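Adenylate cyclase (Hippeastrum hybrid cultivar, PDB 6YP4) acts mainly as a triphosphatase of the CYTH family, although it was first named as a putative adenylyl cyclase. Local coordinates at residues M1-L9 / E74-D82; D151-E162 / K195-L204. All coordinates share one frame; numbering follows the deposited sequence.

Contact 1 and contact 2 lie on the same antiparallel sheet, with their centres about 16 Å apart. Strand 2-9 of contact 1 runs beside strand 158-166, whose first part belongs to contact 2. A probable hydrogen bond from Leu9 N to Tyr161 O, 2.9 Å, joins them directly. Both contacts reach the bound nucleotide analogue GCP from different sides. Contact 1 offers Lys6 to the terminal phosphate and carries Glu81, a ligand of the two magnesium ions. Contact 2 offers Lys195 to another oxygen of the same phosphate. At its nearest, the Lys195 side chain is about 12 Å from that of Glu81 and about 10 Å from the nearer ion, whereas contact 1 reaches both metals and phosphate.

Contact 1: residues M1-L9 / E74-D82. With MG (magnesium ion), chain C; MG (magnesium ion), chain D; GCP (phosphomethylphosphonic acid guanylate ester), chain B; EDO (1,2-ethanediol), chain H.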
loop_
_atom_site.group_PDB
_atom_site.type_symbol
_atom_site.label_atom_id
_atom_site.label_comp_id
_atom_site.label_asym_id
_atom_site.label_seq_id
_atom_site.Cartn_x
_atom_site.Cartn_y
_atom_site.Cartn_z
ATOM N N MET A 1 15.033 7.645 -0.405
ATOM C CA MET A 1 15.294 7.233 0.970
ATOM C C MET A 1 13.992 6.831 1.646
ATOM O O MET A 1 13.018 7.585 1.627
ATOM C CB MET A 1 15.971 8.356 1.758
ATOM C CG MET A 1 16.624 7.898 3.047
ATOM S SD MET A 1 17.949 6.706 2.748
ATOM C CE MET A 1 19.327 7.517 3.562
ATOM N N GLU A 2 13.972 5.620 2.208
ATOM C CA GLU A 2 12.798 5.063 2.871
ATOM C C GLU A 2 12.973 5.206 4.380
ATOM O O GLU A 2 13.967 4.729 4.939
ATOM C CB GLU A 2 12.611 3.596 2.483
ATOM C CG GLU A 2 11.327 2.969 2.979
ATOM C CD GLU A 2 10.176 3.147 2.004
ATOM O OE1 GLU A 2 10.255 4.051 1.147
ATOM O OE2 GLU A 2 9.193 2.385 2.096
ATOM N N ILE A 3 12.014 5.859 5.034
ATOM C CA ILE A 3 12.072 6.132 6.467
ATOM C C ILE A 3 10.919 5.419 7.161
ATOM O O ILE A 3 9.752 5.608 6.797
ATOM C CB ILE A 3 12.022 7.643 6.750
ATOM C CG1 ILE A 3 13.185 8.346 6.049
ATOM C CG2 ILE A 3 12.058 7.895 8.247
ATOM C CD1 ILE A 3 13.502 9.723 6.592
ATOM N N GLU A 4 11.247 4.611 8.174
ATOM C CA GLU A 4 10.242 3.888 8.940
ATOM C C GLU A 4 10.567 3.956 10.425
ATOM O O GLU A 4 11.732 4.036 10.836
ATOM C CB GLU A 4 10.120 2.408 8.512
ATOM C CG GLU A 4 9.013 2.152 7.486
ATOM C CD GLU A 4 8.523 0.714 7.440
ATOM O OE1 GLU A 4 9.287 -0.162 6.987
ATOM O OE2 GLU A 4 7.363 0.461 7.841
ATOM N N ILE A 5 9.516 3.956 11.225
ATOM C CA ILE A 5 9.616 3.735 12.662
ATOM C C ILE A 5 9.535 2.229 12.867
ATOM O O ILE A 5 8.759 1.552 12.185
ATOM C CB ILE A 5 8.489 4.474 13.413
ATOM C CG1 ILE A 5 8.484 5.965 13.046
ATOM C CG2 ILE A 5 8.596 4.269 14.907
ATOM C CD1 ILE A 5 9.774 6.645 13.310
ATOM N N LYS A 6 10.352 1.675 13.767
ATOM C CA LYS A 6 10.372 0.226 13.968
ATOM C C LYS A 6 10.498 -0.071 15.456
ATOM O O LYS A 6 11.548 0.183 16.057
ATOM C CB LYS A 6 11.504 -0.429 13.174
ATOM C CG LYS A 6 11.304 -0.386 11.662
ATOM C CD LYS A 6 12.350 -1.200 10.923
ATOM C CE LYS A 6 12.103 -1.192 9.426
ATOM N NZ LYS A 6 13.125 -2.015 8.720
ATOM N N LEU A 7 9.432 -0.611 16.044
ATOM C CA LEU A 7 9.379 -0.963 17.459
ATOM C C LEU A 7 9.182 -2.466 17.600
ATOM O O LEU A 7 8.448 -3.076 16.821
ATOM C CB LEU A 7 8.237 -0.236 18.158
ATOM C CG LEU A 7 8.062 1.250 17.839
ATOM C CD1 LEU A 7 6.746 1.747 18.418
ATOM C CD2 LEU A 7 9.227 2.071 18.390
ATOM N N ARG A 8 9.823 -3.072 18.594
ATOM C CA ARG A 8 9.712 -4.511 18.799
ATOM C C ARG A 8 8.809 -4.795 19.996
ATOM O O ARG A 8 8.943 -4.155 21.039
ATOM C CB ARG A 8 11.095 -5.131 19.005
ATOM C CG ARG A 8 11.078 -6.640 19.205
ATOM C CD ARG A 8 12.489 -7.190 19.336
ATOM N NE ARG A 8 12.474 -8.627 19.579
ATOM C CZ ARG A 8 13.517 -9.318 20.029
ATOM N NH1 ARG A 8 14.673 -8.705 20.287
ATOM N NH2 ARG A 8 13.401 -10.623 20.226
ATOM N N LEU A 9 7.870 -5.762 19.839
ATOM C CA LEU A 9 7.095 -6.227 20.985
ATOM C C LEU A 9 7.757 -7.460 21.615
ATOM O O LEU A 9 8.287 -8.320 20.896
ATOM C CB LEU A 9 5.665 -6.571 20.578
ATOM C CG LEU A 9 5.022 -5.552 19.632
ATOM C CD1 LEU A 9 3.620 -5.972 19.312
ATOM C CD2 LEU A 9 5.006 -4.197 20.289
ATOM N N GLU A 74 17.569 4.668 17.444
ATOM C CA GLU A 74 16.522 5.267 18.279
ATOM C C GLU A 74 15.122 4.997 17.720
ATOM O O GLU A 74 14.223 5.836 17.803
ATOM C CB GLU A 74 16.767 6.768 18.447
ATOM C CG GLU A 74 18.014 7.100 19.260
ATOM C CD GLU A 74 17.807 6.841 20.733
ATOM O OE1 GLU A 74 17.122 7.657 21.390
ATOM O OE2 GLU A 74 18.301 5.805 21.226
ATOM N N GLY A 75 14.933 3.813 17.147
ATOM C CA GLY A 75 13.663 3.424 16.574
ATOM C C GLY A 75 13.404 3.921 15.167
ATOM O O GLY A 75 12.341 3.618 14.603
ATOM N N VAL A 76 14.329 4.659 14.569
ATOM C CA VAL A 76 14.118 5.255 13.256
ATOM C C VAL A 76 15.009 4.551 12.246
ATOM O O VAL A 76 16.212 4.385 12.477
ATOM C CB VAL A 76 14.384 6.768 13.286
ATOM C CG1 VAL A 76 14.256 7.357 11.883
ATOM C CG2 VAL A 76 13.396 7.423 14.240
ATOM N N SER A 77 14.414 4.121 11.136
ATOM C CA SER A 77 15.121 3.432 10.066
ATOM C C SER A 77 15.201 4.319 8.827
ATOM O O SER A 77 14.230 4.992 8.477
ATOM C CB SER A 77 14.416 2.113 9.722
ATOM O OG SER A 77 15.113 1.409 8.712
ATOM N N HIS A 78 16.374 4.341 8.189
ATOM C CA HIS A 78 16.568 4.893 6.852
ATOM C C HIS A 78 17.216 3.816 5.991
ATOM O O HIS A 78 18.174 3.173 6.428
ATOM C CB HIS A 78 17.484 6.132 6.837
ATOM C CG HIS A 78 17.049 7.253 7.730
ATOM N ND1 HIS A 78 17.252 7.248 9.095
ATOM C CD2 HIS A 78 16.469 8.443 7.444
ATOM C CE1 HIS A 78 16.792 8.372 9.612
ATOM N NE2 HIS A 78 16.312 9.115 8.631
ATOM N N VAL A 79 16.716 3.610 4.771
ATOM C CA VAL A 79 17.338 2.626 3.885
ATOM C C VAL A 79 17.084 3.024 2.432
ATOM O O VAL A 79 16.033 3.577 2.099
ATOM C CB VAL A 79 16.846 1.188 4.202
ATOM C CG1 VAL A 79 15.388 0.981 3.803
ATOM C CG2 VAL A 79 17.747 0.140 3.543
ATOM N N GLU A 80 18.076 2.769 1.574
ATOM C CA GLU A 80 17.940 2.938 0.131
ATOM C C GLU A 80 17.345 1.667 -0.457
ATOM O O GLU A 80 17.913 0.582 -0.298
ATOM C CB GLU A 80 19.291 3.222 -0.520
ATOM C CG GLU A 80 19.914 4.540 -0.154
ATOM C CD GLU A 80 21.363 4.613 -0.596
ATOM O OE1 GLU A 80 22.240 4.865 0.262
ATOM O OE2 GLU A 80 21.623 4.393 -1.799
ATOM N N GLU A 81 16.217 1.790 -1.150
ATOM C CA GLU A 81 15.575 0.614 -1.708
ATOM C C GLU A 81 15.027 0.923 -3.094
ATOM O O GLU A 81 14.779 2.076 -3.457
ATOM C CB GLU A 81 14.465 0.081 -0.785
ATOM C CG GLU A 81 13.064 0.632 -1.030
ATOM C CD GLU A 81 12.125 0.389 0.159
ATOM O OE1 GLU A 81 12.555 -0.270 1.132
ATOM O OE2 GLU A 81 10.969 0.868 0.136
ATOM N N ASP A 82 14.874 -0.135 -3.874
ATOM C CA ASP A 82 14.233 -0.064 -5.179
ATOM C C ASP A 82 13.496 -1.382 -5.309
ATOM O O ASP A 82 14.109 -2.440 -5.124
ATOM C CB ASP A 82 15.253 0.126 -6.303
ATOM C CG ASP A 82 14.598 0.438 -7.635
ATOM O OD1 ASP A 82 13.374 0.662 -7.640
ATOM O OD2 ASP A 82 15.295 0.462 -8.666
HETATM MG MG MG C . 11.084 -0.179 2.831
HETATM MG MG MG D . 11.714 -2.173 -0.196
HETATM P PG GCP B . 10.706 -4.451 7.156
HETATM O O1G GCP B . 10.839 -3.920 8.552
HETATM O O2G GCP B . 10.032 -5.806 7.166
HETATM O O3G GCP B . 12.071 -4.555 6.523
HETATM C C3B GCP B . 9.673 -3.283 6.205
HETATM P PB GCP B . 9.568 -3.885 4.455
HETATM O O1B GCP B . 10.873 -4.437 3.961
HETATM O O2B GCP B . 8.441 -4.876 4.295
HETATM O O3A GCP B . 9.214 -2.546 3.569
HETATM P PA GCP B . 8.717 -2.719 2.012
HETATM O O1A GCP B . 9.435 -1.651 1.206
HETATM O O2A GCP B . 9.143 -4.095 1.544
HETATM O "O5'" GCP B . 7.036 -2.588 1.922
HETATM C "C5'" GCP B . 6.328 -2.112 3.059
HETATM C "C4'" GCP B . 6.664 -0.589 3.357
HETATM O "O4'" GCP B . 6.649 0.324 2.093
HETATM C "C3'" GCP B . 5.764 -0.108 4.127
HETATM O "O3'" GCP B . 6.377 0.710 5.154
HETATM C "C2'" GCP B . 4.686 0.744 3.166
HETATM O "O2'" GCP B . 4.224 1.993 3.805
HETATM C "C1'" GCP B . 5.217 0.954 2.024
HETATM N N9 GCP B . 4.388 0.286 0.943
HETATM C C8 GCP B . 4.713 -0.931 0.492
HETATM N N7 GCP B . 3.830 -1.295 -0.456
HETATM C C5 GCP B . 2.946 -0.293 -0.590
HETATM C C6 GCP B . 1.835 -0.134 -1.415
HETATM O O6 GCP B . 1.532 -0.991 -2.177
HETATM N N1 GCP B . 1.111 0.984 -1.350
HETATM C C2 GCP B . 1.459 1.967 -0.477
HETATM N N2 GCP B . 0.594 3.144 -0.493
HETATM N N3 GCP B . 2.544 1.812 0.331
HETATM C C4 GCP B . 3.286 0.681 0.272
HETATM C C1 EDO H . 12.624 -6.650 23.485
HETATM O O1 EDO H . 12.205 -7.966 23.094
HETATM C C2 EDO H . 11.773 -5.620 22.763
HETATM O O2 EDO H . 10.423 -5.693 23.237
HETATM O O HOH W 1 13.505 2.075 6.319
#
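Gly75 opens the antiparallel pairing of strands 2-9 and 76-82 by accepting a hydrogen bond at its O from Lys6 N (2.9 Å). Val76 follows and lays CG2 against Ile5 CD1 (3.8 Å). Ser77 pairs with Glu4 through two backbone bonds. Its OG shares a water with Glu2 O, and its CB lies beside Lys6. That chain stays extended beyond CG (chi2 -173°), which carries Lys6 NZ past Ser77 to a weak hydrogen bond with O1G of GCP (3.0 Å). His78 stands alongside Ile3, both side chains pointing the same way, and Ile3 CD1 comes within 3.3 Å of His78 CD2. Val79 pairs next with Glu2, the Glu2 N to Val79 O bond nearly straight (163° at the hydrogen). Met1 SD lies near Glu80 CG, while Arg69 holds the Glu80 carboxylate. In one of two conformers, Glu81 OE1 bridges both magnesium ions (chain C 2.2 Å, chain D 2.5 Å). Glu81 OE2 is then modelled 3.0 Å from Glu2 OE2, but Glu2 too has a second conformer. At the far end of strand 2-9, Arg8 NH1 bonds the carbonyl of Leu205, with an ethanediol oxygen over its guanidinium. A leucine in place of Arg8 would probably leave that carbonyl without its donor. Ile3, Ile5, Val76 and His78 share one face; Glu2, Glu4 and Ser77 share the other. The carboxylates on this second face are probably balanced by the magnesium ions together with Lys6 and Lys67.

Contact 2: residues D151-E162 / K195-L204; sequences DETEYGFGTSYE and KFAVFRSGKL. With GCP (phosphomethylphosphonic acid guanylate ester), chain B.
Lys195 NZ lies among three carboxylates, those of Asp151, Glu162 and Glu164, and the terminal phosphate of GCP. Lys195 NZ to Asp151 OD2 is 2.8 Å, and this oxygen is met on its anti side, 34° out of the carboxylate plane. The Glu162 side chain runs toward the lysine from the opposite direction to it, and Glu162 OE2 takes a weak hydrogen bond from Lys195 NZ within a salt bridge (3.1 Å). Lys195 NZ also donates to O2G of GCP (3.2 Å). The lysine chain bends only at its last torsion (chi4 84°), which turns NZ to these acceptors. Asp151 itself is held through OD1 by Arg137 and Asn135. Thr153 OG1, bonded to Asn135, lies 3.1 Å from Lys195 CE.

Further along the hairpin the contact turns apolar. The Tyr155 ring is sandwiched between Thr153 CG2 on one face and Val198 CG1 on the other. Val198 makes a CH-pi contact, with CG1 3.9 Å from the ring centroid of Tyr155. The hydroxyl of Tyr155 reaches the start of the helix, with OH 3.2 Å from Lys195 CB. Phe157, in the turn, lays its ring against the backbone where the helix ends. Gly202 C sits 3.4 Å above the centre of that ring, and Tyr155 CB backs the opposite face. Gly202 has positive phi and leaves the helix, while Ser201 OG accepts from Lys203 N in an ST turn. Leu204 then folds back, CD1 lying 4.0 Å from Gly158 CA.

The hairpin of strands 151-155 and 158-162 thus carries the short helix 195-201 on one side. This is consistent with the C-terminal plug helix of CYTH triphosphate tunnel enzymes, here bringing Lys195 to the terminal phosphate.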
loop_
_atom_site.group_PDB
_atom_site.type_symbol
_atom_site.label_atom_id
_atom_site.label_comp_id
_atom_site.label_asym_id
_atom_site.label_seq_id
_atom_site.Cartn_x
_atom_site.Cartn_y
_atom_site.Cartn_z
ATOM N N ASP A 151 3.779 -7.139 12.555
ATOM C CA ASP A 151 4.383 -8.311 11.945
ATOM C C ASP A 151 4.553 -9.431 12.965
ATOM O O ASP A 151 4.887 -9.188 14.126
ATOM C CB ASP A 151 5.754 -7.976 11.341
ATOM C CG ASP A 151 5.661 -7.173 10.052
ATOM O OD1 ASP A 151 4.664 -7.322 9.280
ATOM O OD2 ASP A 151 6.626 -6.418 9.792
ATOM N N GLU A 152 4.334 -10.656 12.515
ATOM C CA GLU A 152 4.651 -11.856 13.275
ATOM C C GLU A 152 5.604 -12.654 12.400
ATOM O O GLU A 152 5.186 -13.246 11.398
ATOM C CB GLU A 152 3.390 -12.645 13.626
ATOM C CG GLU A 152 3.644 -13.922 14.429
ATOM C CD GLU A 152 2.360 -14.624 14.830
ATOM O OE1 GLU A 152 1.269 -14.061 14.588
ATOM O OE2 GLU A 152 2.444 -15.742 15.381
ATOM N N THR A 153 6.884 -12.679 12.789
ATOM C CA THR A 153 7.971 -13.121 11.926
ATOM C C THR A 153 8.498 -14.452 12.442
ATOM O O THR A 153 9.060 -14.520 13.542
ATOM C CB THR A 153 9.082 -12.079 11.877
ATOM O OG1 THR A 153 8.529 -10.819 11.467
ATOM C CG2 THR A 153 10.142 -12.506 10.899
ATOM N N GLU A 154 8.321 -15.497 11.648
ATOM C CA GLU A 154 8.720 -16.851 12.019
ATOM C C GLU A 154 10.012 -17.144 11.283
ATOM O O GLU A 154 10.015 -17.372 10.071
ATOM C CB GLU A 154 7.637 -17.873 11.687
ATOM C CG GLU A 154 6.223 -17.430 12.053
ATOM C CD GLU A 154 5.765 -17.945 13.413
ATOM O OE1 GLU A 154 6.608 -18.493 14.165
ATOM O OE2 GLU A 154 4.561 -17.792 13.730
ATOM N N TYR A 155 11.118 -17.071 12.011
ATOM C CA TYR A 155 12.387 -17.548 11.499
ATOM C C TYR A 155 12.495 -19.032 11.815
ATOM O O TYR A 155 11.691 -19.590 12.564
ATOM C CB TYR A 155 13.559 -16.787 12.124
ATOM C CG TYR A 155 13.511 -15.288 11.999
ATOM C CD1 TYR A 155 13.923 -14.650 10.825
ATOM C CD2 TYR A 155 13.074 -14.497 13.058
ATOM C CE1 TYR A 155 13.890 -13.263 10.705
ATOM C CE2 TYR A 155 13.026 -13.113 12.946
ATOM C CZ TYR A 155 13.443 -12.501 11.770
ATOM O OH TYR A 155 13.397 -11.115 11.669
ATOM N N GLY A 156 13.501 -19.684 11.245
ATOM C CA GLY A 156 13.725 -21.067 11.616
ATOM C C GLY A 156 13.913 -21.238 13.110
ATOM O O GLY A 156 13.506 -22.251 13.682
ATOM N N PHE A 157 14.476 -20.229 13.765
ATOM C CA PHE A 157 15.019 -20.358 15.107
ATOM C C PHE A 157 14.203 -19.636 16.171
ATOM O O PHE A 157 14.566 -19.700 17.347
ATOM C CB PHE A 157 16.463 -19.842 15.114
ATOM C CG PHE A 157 16.648 -18.580 14.319
ATOM C CD1 PHE A 157 16.278 -17.361 14.846
ATOM C CD2 PHE A 157 17.181 -18.612 13.041
ATOM C CE1 PHE A 157 16.431 -16.195 14.111
ATOM C CE2 PHE A 157 17.339 -17.450 12.304
ATOM C CZ PHE A 157 16.968 -16.246 12.840
ATOM N N GLY A 158 13.124 -18.951 15.806
ATOM C CA GLY A 158 12.322 -18.267 16.801
ATOM C C GLY A 158 11.368 -17.317 16.109
ATOM O O GLY A 158 11.414 -17.141 14.890
ATOM N N THR A 159 10.510 -16.697 16.916
ATOM C CA THR A 159 9.483 -15.766 16.452
ATOM C C THR A 159 9.737 -14.390 17.052
ATOM O O THR A 159 10.132 -14.275 18.222
ATOM C CB THR A 159 8.088 -16.252 16.857
ATOM O OG1 THR A 159 7.932 -17.610 16.451
ATOM C CG2 THR A 159 7.000 -15.410 16.203
ATOM N N SER A 160 9.552 -13.345 16.244
ATOM C CA SER A 160 9.618 -11.979 16.741
ATOM C C SER A 160 8.372 -11.226 16.292
ATOM O O SER A 160 7.698 -11.626 15.341
ATOM C CB SER A 160 10.877 -11.255 16.251
ATOM O OG SER A 160 10.768 -10.886 14.891
ATOM N N TYR A 161 8.069 -10.140 17.000
ATOM C CA TYR A 161 6.897 -9.314 16.721
ATOM C C TYR A 161 7.345 -7.862 16.624
ATOM O O TYR A 161 8.119 -7.395 17.469
ATOM C CB TYR A 161 5.834 -9.467 17.819
ATOM C CG TYR A 161 5.474 -10.899 18.159
ATOM C CD1 TYR A 161 4.371 -11.517 17.570
ATOM C CD2 TYR A 161 6.218 -11.630 19.089
ATOM C CE1 TYR A 161 4.034 -12.817 17.878
ATOM C CE2 TYR A 161 5.890 -12.930 19.398
ATOM C CZ TYR A 161 4.793 -13.517 18.793
ATOM O OH TYR A 161 4.463 -14.819 19.098
ATOM N N GLU A 162 6.884 -7.150 15.591
ATOM C CA GLU A 162 7.232 -5.747 15.468
ATOM C C GLU A 162 6.006 -4.969 15.037
ATOM O O GLU A 162 5.053 -5.524 14.474
ATOM C CB GLU A 162 8.347 -5.469 14.451
ATOM C CG GLU A 162 9.586 -6.313 14.579
ATOM C CD GLU A 162 10.445 -6.249 13.332
ATOM O OE1 GLU A 162 10.820 -5.129 12.935
ATOM O OE2 GLU A 162 10.707 -7.312 12.742
ATOM N N LYS A 195 14.810 -7.379 9.873
ATOM C CA LYS A 195 14.548 -8.813 9.771
ATOM C C LYS A 195 15.639 -9.517 8.974
ATOM O O LYS A 195 15.984 -10.666 9.269
ATOM C CB LYS A 195 13.179 -9.101 9.154
ATOM C CG LYS A 195 12.051 -8.380 9.810
ATOM C CD LYS A 195 10.782 -8.536 9.006
ATOM C CE LYS A 195 9.604 -8.376 9.911
ATOM N NZ LYS A 195 9.329 -6.927 10.032
ATOM N N PHE A 196 16.200 -8.846 7.965
ATOM C CA PHE A 196 17.256 -9.480 7.178
ATOM C C PHE A 196 18.469 -9.758 8.046
ATOM O O PHE A 196 19.017 -10.864 8.034
ATOM C CB PHE A 196 17.639 -8.598 5.985
ATOM C CG PHE A 196 18.716 -9.183 5.103
ATOM C CD1 PHE A 196 18.510 -10.374 4.425
ATOM C CD2 PHE A 196 19.932 -8.529 4.944
ATOM C CE1 PHE A 196 19.503 -10.906 3.598
ATOM C CE2 PHE A 196 20.926 -9.054 4.114
ATOM C CZ PHE A 196 20.709 -10.245 3.445
ATOM N N ALA A 197 18.890 -8.760 8.820
ATOM C CA ALA A 197 20.027 -8.928 9.719
ATOM C C ALA A 197 19.793 -10.060 10.708
ATOM O O ALA A 197 20.701 -10.858 10.976
ATOM C CB ALA A 197 20.298 -7.616 10.462
ATOM N N VAL A 198 18.588 -10.130 11.279
ATOM C CA VAL A 198 18.266 -11.188 12.235
ATOM C C VAL A 198 18.306 -12.553 11.551
ATOM O O VAL A 198 18.839 -13.529 12.102
ATOM C CB VAL A 198 16.897 -10.916 12.890
ATOM C CG1 VAL A 198 16.425 -12.136 13.647
ATOM C CG2 VAL A 198 16.970 -9.700 13.823
ATOM N N PHE A 199 17.735 -12.639 10.346
ATOM C CA PHE A 199 17.806 -13.874 9.572
ATOM C C PHE A 199 19.246 -14.338 9.416
ATOM O O PHE A 199 19.594 -15.458 9.812
ATOM C CB PHE A 199 17.157 -13.665 8.203
ATOM C CG PHE A 199 17.409 -14.786 7.233
ATOM C CD1 PHE A 199 18.077 -14.543 6.035
ATOM C CD2 PHE A 199 16.969 -16.076 7.511
ATOM C CE1 PHE A 199 18.308 -15.558 5.127
ATOM C CE2 PHE A 199 17.195 -17.114 6.601
ATOM C CZ PHE A 199 17.869 -16.851 5.410
ATOM N N ARG A 200 20.110 -13.474 8.870
ATOM C CA ARG A 200 21.502 -13.860 8.632
ATOM C C ARG A 200 22.225 -14.203 9.926
ATOM O O ARG A 200 23.100 -15.078 9.932
ATOM C CB ARG A 200 22.246 -12.743 7.891
ATOM C CG ARG A 200 21.651 -12.386 6.525
ATOM C CD ARG A 200 21.777 -13.549 5.537
ATOM N NE ARG A 200 23.088 -13.586 4.889
ATOM C CZ ARG A 200 23.668 -14.692 4.431
ATOM N NH1 ARG A 200 23.057 -15.864 4.562
ATOM N NH2 ARG A 200 24.868 -14.628 3.858
ATOM N N SER A 201 21.879 -13.533 11.031
ATOM C CA SER A 201 22.550 -13.799 12.298
ATOM C C SER A 201 22.208 -15.181 12.843
ATOM O O SER A 201 22.986 -15.753 13.617
ATOM C CB SER A 201 22.177 -12.728 13.320
ATOM O OG SER A 201 20.991 -13.092 14.010
ATOM N N GLY A 202 21.054 -15.726 12.473
ATOM C CA GLY A 202 20.690 -17.051 12.922
ATOM C C GLY A 202 20.203 -17.147 14.348
ATOM O O GLY A 202 20.046 -18.263 14.854
ATOM N N LYS A 203 19.964 -16.026 15.022
ATOM C CA LYS A 203 19.399 -16.071 16.364
ATOM C C LYS A 203 18.710 -14.745 16.644
ATOM O O LYS A 203 18.951 -13.738 15.966
ATOM C CB LYS A 203 20.472 -16.364 17.429
ATOM C CG LYS A 203 21.527 -15.290 17.528
ATOM C CD LYS A 203 22.367 -15.450 18.780
ATOM C CE LYS A 203 23.113 -14.166 19.097
ATOM N NZ LYS A 203 22.354 -13.303 20.052
ATOM N N LEU A 204 17.851 -14.760 17.659
ATOM C CA LEU A 204 17.069 -13.584 18.012
ATOM C C LEU A 204 17.898 -12.625 18.850
ATOM O O LEU A 204 18.531 -13.029 19.832
ATOM C CB LEU A 204 15.817 -13.984 18.789
ATOM C CG LEU A 204 14.701 -14.706 18.046
ATOM C CD1 LEU A 204 13.691 -15.244 19.033
ATOM C CD2 LEU A 204 14.023 -13.772 17.055
HETATM P PG GCP B . 10.706 -4.451 7.156
HETATM O O1G GCP B . 10.839 -3.920 8.552
HETATM O O2G GCP B . 10.032 -5.806 7.166
HETATM O O3G GCP B . 12.071 -4.555 6.523
HETATM C C3B GCP B . 9.673 -3.283 6.205
HETATM P PB GCP B . 9.568 -3.885 4.455
HETATM O O1B GCP B . 10.873 -4.437 3.961
HETATM O O2B GCP B . 8.441 -4.876 4.295
HETATM O O3A GCP B . 9.214 -2.546 3.569
HETATM P PA GCP B . 8.717 -2.719 2.012
HETATM O O1A GCP B . 9.435 -1.651 1.206
HETATM O O2A GCP B . 9.143 -4.095 1.544
HETATM O "O5'" GCP B . 7.036 -2.588 1.922
HETATM C "C5'" GCP B . 6.328 -2.112 3.059
HETATM C "C4'" GCP B . 6.664 -0.589 3.357
HETATM O "O4'" GCP B . 6.649 0.324 2.093
HETATM C "C3'" GCP B . 5.764 -0.108 4.127
HETATM O "O3'" GCP B . 6.377 0.710 5.154
HETATM C "C2'" GCP B . 4.686 0.744 3.166
HETATM O "O2'" GCP B . 4.224 1.993 3.805
HETATM C "C1'" GCP B . 5.217 0.954 2.024
HETATM N N9 GCP B . 4.388 0.286 0.943
HETATM C C8 GCP B . 4.713 -0.931 0.492
HETATM N N7 GCP B . 3.830 -1.295 -0.456
HETATM C C5 GCP B . 2.946 -0.293 -0.590
HETATM C C6 GCP B . 1.835 -0.134 -1.415
HETATM O O6 GCP B . 1.532 -0.991 -2.177
HETATM N N1 GCP B . 1.111 0.984 -1.350
HETATM C C2 GCP B . 1.459 1.967 -0.477
HETATM N N2 GCP B . 0.594 3.144 -0.493
HETATM N N3 GCP B . 2.544 1.812 0.331
HETATM C C4 GCP B . 3.286 0.681 0.272
HETATM O O HOH W 2 12.571 -4.928 10.467
#